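Local coordinates for sugar ABC transporter (Sugar-binding protein) (Bacillus halodurans, PDB 4YO7) that probably captures myo-inositol, the ligand held in its cleft, as the extracytoplasmic solute-binding component of a sugar ABC transporter, at residues L156-V161 against K191-E196; I173-G176 against A182-M185; R217-W222 against L245-V250. All blocks are in the same frame, centred on the assembly; numbering follows the deposited sequence.

Contact 1 of 3, residues L156-V161 against K191-E196. With NA (sodium ion), chain G.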
ATOM      1  N   LEU A 156      -6.461  -3.432 -12.482  1.00 12.87           N
ATOM      2  CA  LEU A 156      -5.347  -3.523 -13.437  1.00 11.21           C
ATOM      3  C   LEU A 156      -4.704  -4.892 -13.369  1.00 13.73           C
ATOM      4  O   LEU A 156      -4.433  -5.509 -14.395  1.00 13.17           O
ATOM      5  CB  LEU A 156      -4.302  -2.443 -13.160  1.00 12.17           C
ATOM      6  CG  LEU A 156      -4.648  -1.008 -13.553  1.00 15.12           C
ATOM      7  CD1 LEU A 156      -3.618  -0.049 -12.939  1.00 14.80           C
ATOM      8  CD2 LEU A 156      -4.715  -0.814 -15.085  1.00 19.41           C
ATOM      9  N   GLN A 157      -4.471  -5.352 -12.140  1.00 11.68           N
ATOM     10  CA  GLN A 157      -3.841  -6.632 -11.879  1.00 10.64           C
ATOM     11  C   GLN A 157      -4.635  -7.771 -12.499  1.00 11.12           C
ATOM     12  O   GLN A 157      -4.097  -8.614 -13.210  1.00 12.18           O
ATOM     13  CB  GLN A 157      -3.720  -6.841 -10.356  1.00 11.07           C
ATOM     14  CG  GLN A 157      -3.096  -8.125  -9.952  1.00 12.90           C
ATOM     15  CD  GLN A 157      -3.207  -8.354  -8.460  1.00 13.81           C
ATOM     16  OE1 GLN A 157      -4.266  -8.107  -7.851  1.00 10.50           O
ATOM     17  NE2 GLN A 157      -2.127  -8.824  -7.848  1.00 10.79           N
HETATM   18  N   MSE A 158      -5.932  -7.807 -12.205  1.00 12.00           N
HETATM   19  CA  MSE A 158      -6.740  -8.938 -12.614  1.00 11.54           C
HETATM   20  C   MSE A 158      -7.135  -8.858 -14.081  1.00 12.22           C
HETATM   21  O   MSE A 158      -7.330  -9.885 -14.725  1.00 12.72           O
HETATM   22  CB  MSE A 158      -7.985  -9.044 -11.726  1.00 11.34           C
HETATM   23  CG  MSE A 158      -8.752 -10.314 -11.873  1.00 12.02           C
HETATM   24 SE   MSE A 158      -7.753 -11.916 -11.342  1.00 22.10          SE
HETATM   25  CE  MSE A 158      -8.168 -13.059 -12.840  1.00 15.07           C
ATOM     26  N   GLU A 159      -7.223  -7.658 -14.638  1.00 14.22           N
ATOM     27  CA  GLU A 159      -7.391  -7.553 -16.085  1.00 14.73           C
ATOM     28  C   GLU A 159      -6.265  -8.286 -16.821  1.00 17.10           C
ATOM     29  O   GLU A 159      -6.499  -9.001 -17.795  1.00 16.11           O
ATOM     30  CB  GLU A 159      -7.408  -6.095 -16.523  1.00 15.29           C
ATOM     31  CG  GLU A 159      -8.709  -5.360 -16.374  1.00 40.01           C
ATOM     32  CD  GLU A 159      -8.517  -3.871 -16.635  1.00 52.52           C
ATOM     33  OE1 GLU A 159      -7.498  -3.511 -17.278  1.00 43.36           O
ATOM     34  OE2 GLU A 159      -9.369  -3.069 -16.189  1.00 61.29           O
ATOM     35  N   GLU A 160      -5.038  -8.104 -16.357  1.00 14.55           N
ATOM     36  CA  GLU A 160      -3.898  -8.685 -17.053  1.00 15.46           C
ATOM     37  C   GLU A 160      -3.870 -10.194 -16.812  1.00 17.92           C
ATOM     38  O   GLU A 160      -3.619 -10.977 -17.738  1.00 17.78           O
ATOM     39  CB  GLU A 160      -2.595  -8.015 -16.600  1.00 16.29           C
ATOM     40  CG  GLU A 160      -1.354  -8.528 -17.309  1.00 17.58           C
ATOM     41  CD  GLU A 160      -1.336  -8.268 -18.804  1.00 22.53           C
ATOM     42  OE1 GLU A 160      -2.116  -7.427 -19.317  1.00 19.92           O
ATOM     43  OE2 GLU A 160      -0.534  -8.939 -19.488  1.00 23.79           O
ATOM     44  N   VAL A 161      -4.166 -10.625 -15.586  1.00 13.03           N
ATOM     45  CA  VAL A 161      -4.198 -12.062 -15.304  1.00 13.20           C
ATOM     46  C   VAL A 161      -5.256 -12.738 -16.175  1.00 13.82           C
ATOM     47  O   VAL A 161      -5.025 -13.815 -16.729  1.00 14.33           O
ATOM     48  CB  VAL A 161      -4.464 -12.348 -13.786  1.00 12.58           C
ATOM     49  CG1 VAL A 161      -4.715 -13.818 -13.542  1.00 12.85           C
ATOM     50  CG2 VAL A 161      -3.304 -11.868 -12.946  1.00 12.91           C
ATOM     51  N   LYS A 191     -12.357  -9.143  -7.981  1.00 10.98           N
ATOM     52  CA  LYS A 191     -13.637  -9.813  -8.171  1.00  9.14           C
ATOM     53  C   LYS A 191     -14.508  -9.170  -9.244  1.00 13.22           C
ATOM     54  O   LYS A 191     -15.310  -9.861  -9.880  1.00 14.28           O
ATOM     55  CB  LYS A 191     -14.393  -9.893  -6.848  1.00 14.06           C
ATOM     56  CG  LYS A 191     -13.701 -10.848  -5.884  1.00 15.96           C
ATOM     57  CD  LYS A 191     -14.516 -11.136  -4.636  1.00 17.01           C
ATOM     58  CE  LYS A 191     -13.828 -12.170  -3.750  1.00 22.34           C
ATOM     59  NZ  LYS A 191     -14.691 -12.602  -2.606  1.00 20.32           N
ATOM     60  N   GLN A 192     -14.369  -7.868  -9.460  1.00 12.12           N
ATOM     61  CA  GLN A 192     -15.155  -7.213 -10.507  1.00 11.10           C
ATOM     62  C   GLN A 192     -14.728  -7.722 -11.875  1.00 16.91           C
ATOM     63  O   GLN A 192     -15.580  -7.889 -12.765  1.00 17.21           O
ATOM     64  CB  GLN A 192     -15.024  -5.698 -10.417  1.00 14.14           C
ATOM     65  CG  GLN A 192     -15.915  -5.110  -9.303  1.00 15.27           C
ATOM     66  CD  GLN A 192     -15.862  -3.595  -9.218  1.00 27.56           C
ATOM     67  OE1 GLN A 192     -15.332  -2.928 -10.106  1.00 25.70           O
ATOM     68  NE2 GLN A 192     -16.438  -3.042  -8.149  1.00 26.26           N
ATOM     69  N   ILE A 193     -13.434  -8.003 -12.045  1.00 13.93           N
ATOM     70  CA  ILE A 193     -12.947  -8.545 -13.313  1.00 13.98           C
ATOM     71  C   ILE A 193     -13.376 -10.002 -13.419  1.00 11.35           C
ATOM     72  O   ILE A 193     -13.785 -10.484 -14.484  1.00 16.35           O
ATOM     73  CB  ILE A 193     -11.404  -8.452 -13.460  1.00 14.47           C
ATOM     74  CG1 ILE A 193     -10.912  -6.996 -13.431  1.00 15.00           C
ATOM     75  CG2 ILE A 193     -10.933  -9.181 -14.736  1.00 18.54           C
ATOM     76  CD1 ILE A 193     -11.529  -6.068 -14.478  1.00 17.46           C
ATOM     77  N   ILE A 194     -13.276 -10.727 -12.318  1.00 11.50           N
ATOM     78  CA  ILE A 194     -13.587 -12.142 -12.339  1.00 11.40           C
ATOM     79  C   ILE A 194     -15.063 -12.333 -12.692  1.00 17.15           C
ATOM     80  O   ILE A 194     -15.415 -13.270 -13.403  1.00 16.24           O
ATOM     81  CB  ILE A 194     -13.224 -12.800 -10.981  1.00 16.39           C
ATOM     82  CG1 ILE A 194     -11.701 -12.915 -10.870  1.00 12.86           C
ATOM     83  CG2 ILE A 194     -13.886 -14.180 -10.852  1.00 14.21           C
ATOM     84  CD1 ILE A 194     -11.157 -13.176  -9.449  1.00 10.87           C
ATOM     85  N   GLU A 195     -15.917 -11.425 -12.220  1.00 13.55           N
ATOM     86  CA  GLU A 195     -17.363 -11.521 -12.449  1.00 14.28           C
ATOM     87  C   GLU A 195     -17.742 -11.185 -13.900  1.00 13.93           C
ATOM     88  O   GLU A 195     -18.836 -11.527 -14.356  1.00 17.99           O
ATOM     89  CB  GLU A 195     -18.112 -10.617 -11.471  1.00 21.98           C
ATOM     90  CG  GLU A 195     -18.133 -11.235 -10.061  1.00 48.03           C
ATOM     91  CD  GLU A 195     -18.483 -10.252  -8.953  1.00 63.00           C
ATOM     92  OE1 GLU A 195     -18.934  -9.125  -9.258  1.00 69.28           O
ATOM     93  OE2 GLU A 195     -18.297 -10.613  -7.767  1.00 64.01           O
ATOM     94  N   GLU A 196     -16.823 -10.542 -14.615  1.00 13.42           N
ATOM     95  CA  GLU A 196     -16.988 -10.244 -16.036  1.00 13.60           C
ATOM     96  C   GLU A 196     -16.768 -11.452 -16.948  1.00 15.91           C
ATOM     97  O   GLU A 196     -17.056 -11.360 -18.150  1.00 21.46           O
ATOM     98  CB  GLU A 196     -16.020  -9.131 -16.461  1.00 19.94           C
ATOM     99  CG  GLU A 196     -16.420  -7.734 -16.009  1.00 22.71           C
ATOM    100  CD  GLU A 196     -17.747  -7.289 -16.599  1.00 37.05           C
ATOM    101  OE1 GLU A 196     -17.844  -7.189 -17.840  1.00 37.37           O
ATOM    102  OE2 GLU A 196     -18.695  -7.052 -15.821  1.00 35.82           O
TER
HETATM  103 NA    NA G 406     -16.604 -15.408 -13.284  1.00 16.83          NA
HETATM  104  O   HOH W   1     -18.657 -14.604 -14.219  1.00 22.00           O
HETATM  105  O   HOH W   2     -17.977 -17.484 -13.247  1.00 32.14           O
HETATM  106  O   HOH W   3     -17.271 -15.252 -11.030  1.00 24.20           O
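Ile-193 lies against selenomethionine Met-158, with CB of Ile-193 3.6 Å from CG of Met-158, and the two side chains lie alongside one another, running opposite ways. The CG2 branch of Ile-193 comes 3.7 Å from the backbone O of Met-158. Its other branch, set by CG1 standing anti to the carbonyl carbon (chi1 -62°), carries CD1 to within 3.5 Å of CG of Glu-159, whose aliphatic stem crosses it nearly at a right angle. Bends at chi2 and chi3 turn the far end of Met-158 across Ile-194, where CE of Met-158 is 4.0 Å from CG1 of Ile-194. Helices 150-164 and 181-195 thus pack side by side over one face of a parallel sheet, as in the Rossmann-like lobes of type I periplasmic binding proteins; the axes of the segments 156-161 and 191-195 pass 8.7 Å apart at a crossing angle of -33°. With alanine in place of Ile-193, CG of Glu-159 would probably lose its apolar cover and a gap would open beside Met-158. Beneath this layer, Met-158 packs on Val-233 and Ile-171 of the sheet, and Ile-194 on Ile-171 and Ile-173. Farther out, the backbone O of Ile-194 binds a sodium ion at 2.5 Å, joined by the carbonyls of His-197 and Leu-200 and by three waters.

Contact 2 of 3, residues I173-G176 against A182-M185; sequences IMDG and AQIM
Gln-183 gives a single hydrogen bond to Asp-175, from NE2 of Gln-183 to OD1 of Asp-175 at 2.9 Å, with an N-H...O angle of 156°. The donor stands well above the carboxylate plane, and the carboxylate and amide planes are turned 83° against each other, nearly perpendicular. A bend at chi2 (-88°) folds the amide of Gln-183 back over the end of the strand, where it can meet the acid.

Both polar ends are also held by partners beyond this pair. OD1 of Asp-175 is shared with the hydroxyl of Thr-187, one turn further along the same helix, and OD2 is bonded to the side-chain amide of Gln-205. The buried carboxylate is therefore gripped through both oxygens, while OE1 of Gln-183 pairs with the backbone N of Gly-179, which helps to fix the rotation of the amide.

Van der Waals contact fills the rest of the interface. CG of Gln-183 rests 3.6 Å from the backbone N of Gly-176 and 3.7 Å from its O, and also lies 3.9 Å from CB of Asp-175. At Gly-176 the two backbones come close, its CA standing 5.0 Å from CA of Gln-183.

The backbone N and O of Gly-176 are themselves bonded to the side chains of Asn-235 and Thr-207. Arg-186, which lines the inositol pocket, follows the 182-185 segment directly on the helix. The contact ties the C-terminal end of strand 169-175 to the first turns of helix 181-195, within the beta-alpha-beta unit completed by strand 200-207. Strand 169-175 runs between strands 200-207 and 231-234, with Met-174 packed on helix 212-224 and Met-185 on helix 150-164.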
ATOM      1  N   ILE A 173      -7.159 -16.029  -4.380  1.00  9.59           N
ATOM      2  CA  ILE A 173      -6.890 -14.651  -3.987  1.00 10.15           C
ATOM      3  C   ILE A 173      -6.294 -14.600  -2.592  1.00  8.06           C
ATOM      4  O   ILE A 173      -6.883 -15.140  -1.650  1.00  9.79           O
ATOM      5  CB  ILE A 173      -8.179 -13.785  -4.012  1.00  8.53           C
ATOM      6  CG1 ILE A 173      -8.681 -13.630  -5.451  1.00 12.59           C
ATOM      7  CG2 ILE A 173      -7.920 -12.398  -3.413  1.00 10.97           C
ATOM      8  CD1 ILE A 173     -10.003 -12.897  -5.569  1.00 12.71           C
HETATM    9  N   MSE A 174      -5.129 -13.962  -2.466  1.00  7.84           N
HETATM   10  CA  MSE A 174      -4.524 -13.684  -1.157  1.00  7.64           C
HETATM   11  C   MSE A 174      -4.883 -12.279  -0.711  1.00  8.03           C
HETATM   12  O   MSE A 174      -4.373 -11.287  -1.229  1.00  9.11           O
HETATM   13  CB  MSE A 174      -3.000 -13.852  -1.178  1.00 10.50           C
HETATM   14  CG  MSE A 174      -2.592 -15.247  -1.501  1.00 12.16           C
HETATM   15 SE   MSE A 174      -0.653 -15.434  -1.232  1.00 20.76          SE
HETATM   16  CE  MSE A 174      -0.606 -17.374  -1.130  1.00 10.78           C
ATOM     17  N   ASP A 175      -5.791 -12.223   0.252  1.00  7.95           N
ATOM     18  CA  ASP A 175      -6.113 -10.985   0.958  1.00  8.12           C
ATOM     19  C   ASP A 175      -4.946 -10.507   1.792  1.00  7.68           C
ATOM     20  O   ASP A 175      -4.217 -11.301   2.430  1.00  8.57           O
ATOM     21  CB  ASP A 175      -7.329 -11.148   1.902  1.00  6.60           C
ATOM     22  CG  ASP A 175      -8.672 -11.045   1.209  1.00  9.74           C
ATOM     23  OD1 ASP A 175      -8.894 -10.147   0.345  1.00 14.40           O
ATOM     24  OD2 ASP A 175      -9.560 -11.851   1.590  1.00 16.41           O
ATOM     25  N   GLY A 176      -4.765  -9.198   1.805  1.00  7.20           N
ATOM     26  CA  GLY A 176      -3.848  -8.578   2.730  1.00  7.35           C
ATOM     27  C   GLY A 176      -4.445  -8.465   4.132  1.00  8.56           C
ATOM     28  O   GLY A 176      -5.319  -9.270   4.534  1.00  8.22           O
ATOM     29  N   ALA A 182      -7.060  -1.120   1.444  1.00  7.17           N
ATOM     30  CA  ALA A 182      -6.336  -1.665   0.290  1.00  7.11           C
ATOM     31  C   ALA A 182      -6.674  -3.145   0.101  1.00  9.36           C
ATOM     32  O   ALA A 182      -6.768  -3.617  -1.021  1.00  8.12           O
ATOM     33  CB  ALA A 182      -4.841  -1.487   0.449  1.00  9.47           C
ATOM     34  N   GLN A 183      -6.915  -3.858   1.202  1.00  6.62           N
ATOM     35  CA  GLN A 183      -7.292  -5.256   1.124  1.00  6.51           C
ATOM     36  C   GLN A 183      -8.685  -5.357   0.545  1.00  6.95           C
ATOM     37  O   GLN A 183      -8.902  -6.071  -0.454  1.00  7.61           O
ATOM     38  CB  GLN A 183      -7.208  -5.929   2.516  1.00  6.45           C
ATOM     39  CG  GLN A 183      -7.792  -7.359   2.571  1.00  8.71           C
ATOM     40  CD  GLN A 183      -9.286  -7.383   2.871  1.00  7.09           C
ATOM     41  OE1 GLN A 183      -9.755  -6.759   3.832  1.00  9.33           O
ATOM     42  NE2 GLN A 183     -10.044  -8.124   2.055  1.00  9.51           N
ATOM     43  N   ILE A 184      -9.634  -4.643   1.149  1.00  6.82           N
ATOM     44  CA  ILE A 184     -11.015  -4.729   0.746  1.00  6.69           C
ATOM     45  C   ILE A 184     -11.142  -4.384  -0.729  1.00  9.93           C
ATOM     46  O   ILE A 184     -11.828  -5.083  -1.495  1.00  9.00           O
ATOM     47  CB  ILE A 184     -11.912  -3.781   1.596  1.00  8.66           C
ATOM     48  CG1 ILE A 184     -11.962  -4.258   3.045  1.00  9.27           C
ATOM     49  CG2 ILE A 184     -13.321  -3.675   0.973  1.00 14.11           C
ATOM     50  CD1 ILE A 184     -12.477  -3.203   3.999  1.00 13.41           C
HETATM   51  N   MSE A 185     -10.466  -3.318  -1.135  1.00  7.76           N
HETATM   52  CA  MSE A 185     -10.731  -2.771  -2.450  1.00  8.44           C
HETATM   53  C   MSE A 185      -9.860  -3.381  -3.545  1.00  7.82           C
HETATM   54  O   MSE A 185     -10.302  -3.472  -4.690  1.00  9.47           O
HETATM   55  CB  MSE A 185     -10.606  -1.241  -2.422  1.00  7.72           C
HETATM   56  CG  MSE A 185     -11.695  -0.603  -1.570  1.00  7.73           C
HETATM   57 SE   MSE A 185     -13.501  -0.934  -2.313  1.00 26.06          SE
HETATM   58  CE  MSE A 185     -13.510   0.414  -3.681  1.00 24.86           C
TER

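Contact 3 of 3, residues R217-W222 against L245-V250; sequences RLMENW and LALEAV
Selenomethionine Met-219 and Ala-246 bury the most surface here, and they meet through the methyl of the alanine. CB of Ala-246 sits 3.6 Å from CG of Met-219 and equally near its CB, so one small methyl group covers the base of a long side chain. Placing CG of Met-219 anti to the backbone N (chi1 -172°) brings that methylene against the facing helix, and further bends at chi2 and chi3 turn the selenium and its methyl away toward the sheet; the side chain also touches Met-174 of strand 169-175 and Ile-229 of a loop.

Leu-247 is the third contributor. Its CG lies 4.2 Å from CG of Met-219, the two side chains crossing at a slant, and it also packs on Leu-253, which together with Val-256 belongs to a magnesium site. Alongside, the stem of Glu-220 adds a looser touch, its CG 4.0 Å from CB of Ala-246.

The small alanine allows a close approach of the backbones: CA of Glu-220 and CA of Ala-246 are 5.8 Å apart. The axes of the two helical segments pass at 8.8 Å, with 44° between their N-to-C directions. On the sheet side of helix 212-224, Leu-218 places CG over the centre of the indole ring of Trp-222, which in turn packs on Ala-172 and Met-174 of strand 169-175. Neighbouring helices 212-224 and 237-249, running roughly the same way over one face of a parallel sheet, are a feature of the alpha/beta/alpha sandwich of type I periplasmic binding proteins.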
ATOM      1  N   ARG A 217       3.206 -19.860   3.754  1.00 11.41           N
ATOM      2  CA  ARG A 217       2.483 -20.848   4.542  1.00 11.51           C
ATOM      3  C   ARG A 217       1.114 -21.064   3.949  1.00 11.05           C
ATOM      4  O   ARG A 217       0.687 -22.194   3.781  1.00 13.63           O
ATOM      5  CB  ARG A 217       2.370 -20.430   6.014  1.00 15.82           C
ATOM      6  CG  ARG A 217       1.604 -21.436   6.869  1.00 26.62           C
ATOM      7  CD  ARG A 217       1.722 -21.137   8.364  1.00 63.07           C
ATOM      8  NE  ARG A 217       1.008 -19.913   8.732  1.00 66.31           N
ATOM      9  CZ  ARG A 217      -0.250 -19.865   9.170  1.00 59.51           C
ATOM     10  NH1 ARG A 217      -0.965 -20.976   9.323  1.00 55.37           N
ATOM     11  NH2 ARG A 217      -0.796 -18.694   9.466  1.00 57.22           N
ATOM     12  N   LEU A 218       0.442 -19.982   3.572  1.00 11.35           N
ATOM     13  CA  LEU A 218      -0.867 -20.089   2.987  1.00  9.98           C
ATOM     14  C   LEU A 218      -0.798 -20.873   1.683  1.00 10.38           C
ATOM     15  O   LEU A 218      -1.600 -21.774   1.448  1.00 11.14           O
ATOM     16  CB  LEU A 218      -1.471 -18.702   2.762  1.00 11.36           C
ATOM     17  CG  LEU A 218      -2.849 -18.636   2.109  1.00  9.71           C
ATOM     18  CD1 LEU A 218      -3.846 -19.545   2.852  1.00 11.67           C
ATOM     19  CD2 LEU A 218      -3.334 -17.175   2.034  1.00 10.66           C
HETATM   20  N   MSE A 219       0.157 -20.531   0.818  1.00 11.54           N
HETATM   21  CA  MSE A 219       0.313 -21.263  -0.439  1.00 11.11           C
HETATM   22  C   MSE A 219       0.548 -22.758  -0.189  1.00 11.83           C
HETATM   23  O   MSE A 219      -0.008 -23.604  -0.893  1.00 13.68           O
HETATM   24  CB  MSE A 219       1.459 -20.708  -1.255  1.00 11.41           C
HETATM   25  CG  MSE A 219       1.578 -21.280  -2.639  1.00 13.58           C
HETATM   26 SE   MSE A 219       0.187 -20.600  -3.795  1.00 23.23          SE
HETATM   27  CE  MSE A 219      -0.749 -22.242  -4.112  1.00 14.33           C
ATOM     28  N   GLU A 220       1.387 -23.076   0.794  1.00 12.20           N
ATOM     29  CA  GLU A 220       1.654 -24.460   1.161  1.00 13.77           C
ATOM     30  C   GLU A 220       0.358 -25.188   1.512  1.00 15.16           C
ATOM     31  O   GLU A 220       0.133 -26.322   1.060  1.00 16.83           O
ATOM     32  CB  GLU A 220       2.627 -24.529   2.338  1.00 19.25           C
ATOM     33  CG  GLU A 220       4.089 -24.284   1.967  1.00 28.46           C
ATOM     34  CD  GLU A 220       5.015 -24.141   3.182  1.00 34.72           C
ATOM     35  OE1 GLU A 220       4.539 -24.200   4.335  1.00 36.21           O
ATOM     36  OE2 GLU A 220       6.230 -23.971   2.978  1.00 36.92           O
ATOM     37  N   ASN A 221      -0.476 -24.550   2.329  1.00 13.05           N
ATOM     38  CA  ASN A 221      -1.740 -25.141   2.745  1.00 13.66           C
ATOM     39  C   ASN A 221      -2.678 -25.315   1.557  1.00 14.36           C
ATOM     40  O   ASN A 221      -3.351 -26.338   1.418  1.00 15.60           O
ATOM     41  CB  ASN A 221      -2.377 -24.290   3.846  1.00 11.97           C
ATOM     42  CG  ASN A 221      -1.601 -24.373   5.151  1.00 13.39           C
ATOM     43  OD1 ASN A 221      -0.791 -25.282   5.336  1.00 16.76           O
ATOM     44  ND2 ASN A 221      -1.851 -23.454   6.063  1.00 14.04           N
ATOM     45  N   TRP A 222      -2.703 -24.326   0.678  1.00 11.86           N
ATOM     46  CA  TRP A 222      -3.527 -24.416  -0.502  1.00 12.90           C
ATOM     47  C   TRP A 222      -3.097 -25.564  -1.406  1.00 14.63           C
ATOM     48  O   TRP A 222      -3.939 -26.268  -1.960  1.00 18.29           O
ATOM     49  CB  TRP A 222      -3.460 -23.112  -1.259  1.00 12.56           C
ATOM     50  CG  TRP A 222      -4.348 -22.022  -0.706  1.00 10.48           C
ATOM     51  CD1 TRP A 222      -5.328 -22.136   0.256  1.00 11.48           C
ATOM     52  CD2 TRP A 222      -4.358 -20.656  -1.124  1.00  9.70           C
ATOM     53  NE1 TRP A 222      -5.943 -20.915   0.447  1.00 10.58           N
ATOM     54  CE2 TRP A 222      -5.361 -19.994  -0.389  1.00 12.01           C
ATOM     55  CE3 TRP A 222      -3.611 -19.928  -2.050  1.00 11.63           C
ATOM     56  CZ2 TRP A 222      -5.638 -18.644  -0.563  1.00 11.04           C
ATOM     57  CZ3 TRP A 222      -3.887 -18.598  -2.215  1.00  9.22           C
ATOM     58  CH2 TRP A 222      -4.882 -17.967  -1.481  1.00  8.71           C
ATOM     59  N   LEU A 245       7.843 -18.852  -3.450  1.00 17.19           N
ATOM     60  CA  LEU A 245       8.736 -19.745  -2.716  1.00 17.74           C
ATOM     61  C   LEU A 245       8.097 -21.108  -2.506  1.00 21.68           C
ATOM     62  O   LEU A 245       8.763 -22.149  -2.614  1.00 19.28           O
ATOM     63  CB  LEU A 245       9.117 -19.144  -1.371  1.00 17.73           C
ATOM     64  CG  LEU A 245      10.021 -17.913  -1.391  1.00 23.37           C
ATOM     65  CD1 LEU A 245      10.108 -17.281  -0.020  1.00 22.25           C
ATOM     66  CD2 LEU A 245      11.395 -18.296  -1.887  1.00 26.86           C
ATOM     67  N   ALA A 246       6.807 -21.121  -2.192  1.00 16.52           N
ATOM     68  CA  ALA A 246       6.132 -22.384  -1.964  1.00 18.31           C
ATOM     69  C   ALA A 246       5.950 -23.159  -3.266  1.00 16.18           C
ATOM     70  O   ALA A 246       6.124 -24.379  -3.298  1.00 16.76           O
ATOM     71  CB  ALA A 246       4.796 -22.155  -1.292  1.00 17.95           C
ATOM     72  N   LEU A 247       5.572 -22.458  -4.327  1.00 16.20           N
ATOM     73  CA  LEU A 247       5.366 -23.095  -5.622  1.00 15.53           C
ATOM     74  C   LEU A 247       6.700 -23.645  -6.122  1.00 20.59           C
ATOM     75  O   LEU A 247       6.767 -24.772  -6.608  1.00 20.99           O
ATOM     76  CB  LEU A 247       4.769 -22.110  -6.627  1.00 15.77           C
ATOM     77  CG  LEU A 247       3.297 -21.716  -6.400  1.00 16.05           C
ATOM     78  CD1 LEU A 247       2.982 -20.383  -7.074  1.00 13.83           C
ATOM     79  CD2 LEU A 247       2.406 -22.868  -6.889  1.00 21.41           C
ATOM     80  N   GLU A 248       7.767 -22.868  -5.969  1.00 18.01           N
ATOM     81  CA  GLU A 248       9.101 -23.314  -6.407  1.00 23.32           C
ATOM     82  C   GLU A 248       9.495 -24.602  -5.741  1.00 27.00           C
ATOM     83  O   GLU A 248      10.106 -25.476  -6.364  1.00 26.69           O
ATOM     84  CB  GLU A 248      10.174 -22.278  -6.084  1.00 23.75           C
ATOM     85  CG  GLU A 248      10.429 -21.292  -7.174  1.00 35.03           C
ATOM     86  CD  GLU A 248      11.525 -20.309  -6.805  1.00 38.15           C
ATOM     87  OE1 GLU A 248      11.724 -20.066  -5.593  1.00 40.64           O
ATOM     88  OE2 GLU A 248      12.187 -19.790  -7.723  1.00 42.60           O
ATOM     89  N   ALA A 249       9.153 -24.708  -4.462  1.00 22.65           N
ATOM     90  CA  ALA A 249       9.571 -25.836  -3.644  1.00 27.78           C
ATOM     91  C   ALA A 249       9.007 -27.173  -4.106  1.00 31.86           C
ATOM     92  O   ALA A 249       9.615 -28.215  -3.847  1.00 31.42           O
ATOM     93  CB  ALA A 249       9.185 -25.596  -2.202  1.00 27.46           C
ATOM     94  N   VAL A 250       7.856 -27.153  -4.778  1.00 30.63           N
ATOM     95  CA  VAL A 250       7.233 -28.378  -5.281  1.00 30.08           C
ATOM     96  C   VAL A 250       7.229 -28.437  -6.810  1.00 30.63           C
ATOM     97  O   VAL A 250       6.520 -29.245  -7.400  1.00 37.05           O
ATOM     98  CB  VAL A 250       5.772 -28.536  -4.775  1.00 27.22           C
ATOM     99  CG1 VAL A 250       5.747 -28.699  -3.269  1.00 30.55           C
ATOM    100  CG2 VAL A 250       4.878 -27.359  -5.213  1.00 25.32           C
TER

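Overall arrangement
All three contacts belong to one lobe; strand 169-175, in contact 2, touches both of the others. Contacts 1 and 2 share helix 181-195 and touch through Ile-173, whereas the next residue, Met-174, faces the opposite side of the sheet and meets Met-219 and Trp-222 of contact 3. Contacts 1 and 3 are thus helix-helix pairings on the two faces, about 23 Å apart between centres, each apolar and built round a selenomethionine with a glutamate stem at its margin. Contact 1 is only partly buried and supplies one carbonyl of a sodium site; contact 3 is buried, though farthest from the chain's centre. Contact 2, the closest to that centre, is wholly buried yet polar, joining strand to helix through a carboxylate and an amide.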